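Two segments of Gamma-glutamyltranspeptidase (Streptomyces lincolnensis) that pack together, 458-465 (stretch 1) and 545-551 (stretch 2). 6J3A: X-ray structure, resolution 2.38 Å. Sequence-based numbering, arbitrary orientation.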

# COMPACT_ATOMS: atom_id res chain seq x y z
N THR A 458 11.29 1.63 -29.64
CA THR A 458 10.58 1.15 -30.83
C THR A 458 9.33 1.98 -31.16
O THR A 458 8.34 1.44 -31.67
N ARG A 459 9.38 3.29 -30.89
CA ARG A 459 8.16 4.12 -30.98
C ARG A 459 7.79 4.51 -32.40
O ARG A 459 6.62 4.76 -32.68
N LEU A 460 8.76 4.53 -33.31
CA LEU A 460 8.46 4.77 -34.74
C LEU A 460 7.50 3.74 -35.34
O LEU A 460 6.94 3.97 -36.41
N GLN A 461 7.30 2.62 -34.65
CA GLN A 461 6.31 1.63 -35.07
C GLN A 461 4.90 2.16 -35.23
O GLN A 461 4.10 1.56 -35.93
N MET A 462 4.61 3.27 -34.56
CA MET A 462 3.28 3.87 -34.56
C MET A 462 3.01 4.83 -35.72
O MET A 462 1.86 5.20 -35.94
N THR A 463 4.04 5.20 -36.46
CA THR A 463 3.89 6.00 -37.68
C THR A 463 3.40 5.13 -38.83
O THR A 463 3.30 3.91 -38.70
N TRP A 464 3.11 5.78 -39.95
CA TRP A 464 2.72 5.09 -41.17
C TRP A 464 3.75 5.24 -42.28
O TRP A 464 4.28 6.33 -42.49
N LEU A 465 3.99 4.13 -42.99
CA LEU A 465 4.82 4.14 -44.20
C LEU A 465 3.97 4.52 -45.42
O LEU A 465 3.62 3.68 -46.26
N GLY A 545 -4.91 -0.29 -34.15
CA GLY A 545 -4.00 -0.23 -33.02
C GLY A 545 -2.72 0.51 -33.35
O GLY A 545 -2.29 0.54 -34.51
N SER A 546 -2.11 1.11 -32.33
CA SER A 546 -0.83 1.81 -32.46
C SER A 546 0.40 0.90 -32.69
O SER A 546 1.41 1.38 -33.21
N PHE A 547 0.28 -0.38 -32.32
CA PHE A 547 1.40 -1.33 -32.31
C PHE A 547 1.38 -2.29 -33.50
O PHE A 547 0.31 -2.80 -33.86
N TYR A 548 2.57 -2.53 -34.07
CA TYR A 548 2.79 -3.51 -35.14
C TYR A 548 2.21 -4.84 -34.68
O TYR A 548 2.53 -5.24 -33.56
N PRO A 549 1.39 -5.55 -35.47
CA PRO A 549 1.05 -5.29 -36.88
C PRO A 549 -0.20 -4.42 -37.20
O PRO A 549 -0.74 -4.50 -38.32
N ARG A 550 -0.66 -3.62 -36.24
CA ARG A 550 -1.66 -2.54 -36.48
C ARG A 550 -3.05 -2.99 -36.97
O ARG A 550 -3.68 -2.30 -37.78
N GLY A 551 -3.55 -4.12 -36.49
CA GLY A 551 -4.92 -4.47 -36.82
C GLY A 551 -5.98 -3.66 -36.06
O GLY A 551 -5.67 -2.86 -35.17

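Three residues, Arg550, Gln461 and Met462, carry most of this contact, and the one that gives up the most surface, Arg550, supplies its logic. Its CA-to-CB bond points toward stretch 1, and three successive m rotamers (chi1 to chi3) curl the chain so that the guanidinium meets the carbonyls around the end of the 3-10 segment. There NH1 donates to Thr463 O at 2.8 Å, while NH2 makes a weak bond to Met462 O at 3.0 Å; Gln461 O also lies 2.9 Å from Arg550 NH1. NE turns back to its own stretch and donates to Gly545 O at 2.8 Å, which ties the curled chain to its own loop. The flat group is also sandwiched: one face lies on the Trp464 ring, with Arg550 CZ 3.7 Å from the centroid of the six-membered ring, and Met462 CA sits over the opposite face. Trp464 (chi1 m) starts sideways, but its indole reaches in to provide that cation-pi platform.

Gln461 answers from stretch 1 with a side chain that links the backbones of the two stretches. Its CB leaves sideways, and chi1 p with chi2 t carries the amide inward, where OE1 accepts from Tyr548 N at 3.0 Å and NE2 donates to Thr458 O at 2.9 Å. Both ends of the buried amide are thus paired, and OE1 also lies near the plane of the Phe547 ring, at its edge.

Met462, m then t and t, fills the apolar side. Its CE rests over a face of Phe547, 3.2 Å from CE1, while SD packs 3.6 Å from Ser546 CB. Met462 CA also approaches Ser546 O at 3.4 Å in a CA-H...O contact. The rule to read here is economical: long polar side chains reach main-chain partners across the gap, an indole covers one of them, and a flexible thioether packs beside them on an aromatic ring.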

# COMPACT_ATOMS: atom_id res chain seq x y z
CB THR A 458 10.13 -0.31 -30.62
OG1 THR A 458 9.31 -0.39 -29.45
CG2 THR A 458 11.34 -1.24 -30.49
CB ARG A 459 8.26 5.36 -30.09
CG ARG A 459 6.93 6.04 -29.74
CD ARG A 459 5.98 5.19 -28.92
NE ARG A 459 6.59 4.73 -27.68
CZ ARG A 459 6.01 3.98 -26.75
NH1 ARG A 459 4.75 3.58 -26.90
NH2 ARG A 459 6.70 3.62 -25.67
CB LEU A 460 9.73 4.85 -35.59
CG LEU A 460 10.73 5.93 -35.17
CD1 LEU A 460 11.95 5.94 -36.07
CD2 LEU A 460 10.09 7.30 -35.19
CB GLN A 461 6.33 0.41 -34.14
CG GLN A 461 5.52 0.53 -32.86
CD GLN A 461 5.59 -0.74 -32.06
OE1 GLN A 461 4.84 -1.69 -32.32
NE2 GLN A 461 6.49 -0.78 -31.09
CB MET A 462 3.08 4.59 -33.22
CG MET A 462 3.38 3.69 -32.03
SD MET A 462 2.61 4.24 -30.50
CE MET A 462 2.81 2.76 -29.53
CB THR A 463 5.22 6.61 -38.12
OG1 THR A 463 6.15 5.55 -38.38
CG2 THR A 463 5.79 7.52 -37.05
CB TRP A 464 1.40 5.66 -41.66
CG TRP A 464 0.23 5.36 -40.79
CD1 TRP A 464 -0.55 6.26 -40.15
CD2 TRP A 464 -0.30 4.06 -40.49
NE1 TRP A 464 -1.55 5.62 -39.47
CE2 TRP A 464 -1.43 4.27 -39.65
CE3 TRP A 464 0.05 2.75 -40.85
CZ2 TRP A 464 -2.21 3.20 -39.16
CZ3 TRP A 464 -0.73 1.69 -40.36
CH2 TRP A 464 -1.84 1.93 -39.52
CB LEU A 465 5.48 2.77 -44.39
CG LEU A 465 6.42 2.32 -43.27
CD1 LEU A 465 7.09 1.02 -43.66
CD2 LEU A 465 7.49 3.36 -42.94
CB SER A 546 -0.60 2.71 -31.24
OG SER A 546 -1.43 3.86 -31.31
CB PHE A 547 1.37 -2.16 -31.02
CG PHE A 547 1.51 -1.34 -29.78
CD1 PHE A 547 2.78 -0.92 -29.37
CD2 PHE A 547 0.40 -0.96 -29.04
CE1 PHE A 547 2.92 -0.15 -28.23
CE2 PHE A 547 0.54 -0.19 -27.90
CZ PHE A 547 1.80 0.23 -27.49
CB TYR A 548 4.29 -3.68 -35.37
CG TYR A 548 4.65 -4.78 -36.34
CD1 TYR A 548 4.72 -4.52 -37.70
CD2 TYR A 548 4.91 -6.08 -35.90
CE1 TYR A 548 5.03 -5.52 -38.60
CE2 TYR A 548 5.23 -7.09 -36.80
CZ TYR A 548 5.29 -6.80 -38.15
OH TYR A 548 5.61 -7.76 -39.08
CB PRO A 549 0.81 -6.72 -37.41
CG PRO A 549 0.16 -7.40 -36.25
CD PRO A 549 0.77 -6.80 -35.00
CB ARG A 550 -1.15 -1.49 -37.49
CG ARG A 550 0.28 -1.01 -37.36
CD ARG A 550 0.48 -0.14 -36.14
NE ARG A 550 -0.19 1.16 -36.21
CZ ARG A 550 0.34 2.29 -36.66
NH1 ARG A 550 1.57 2.34 -37.16
NH2 ARG A 550 -0.38 3.40 -36.61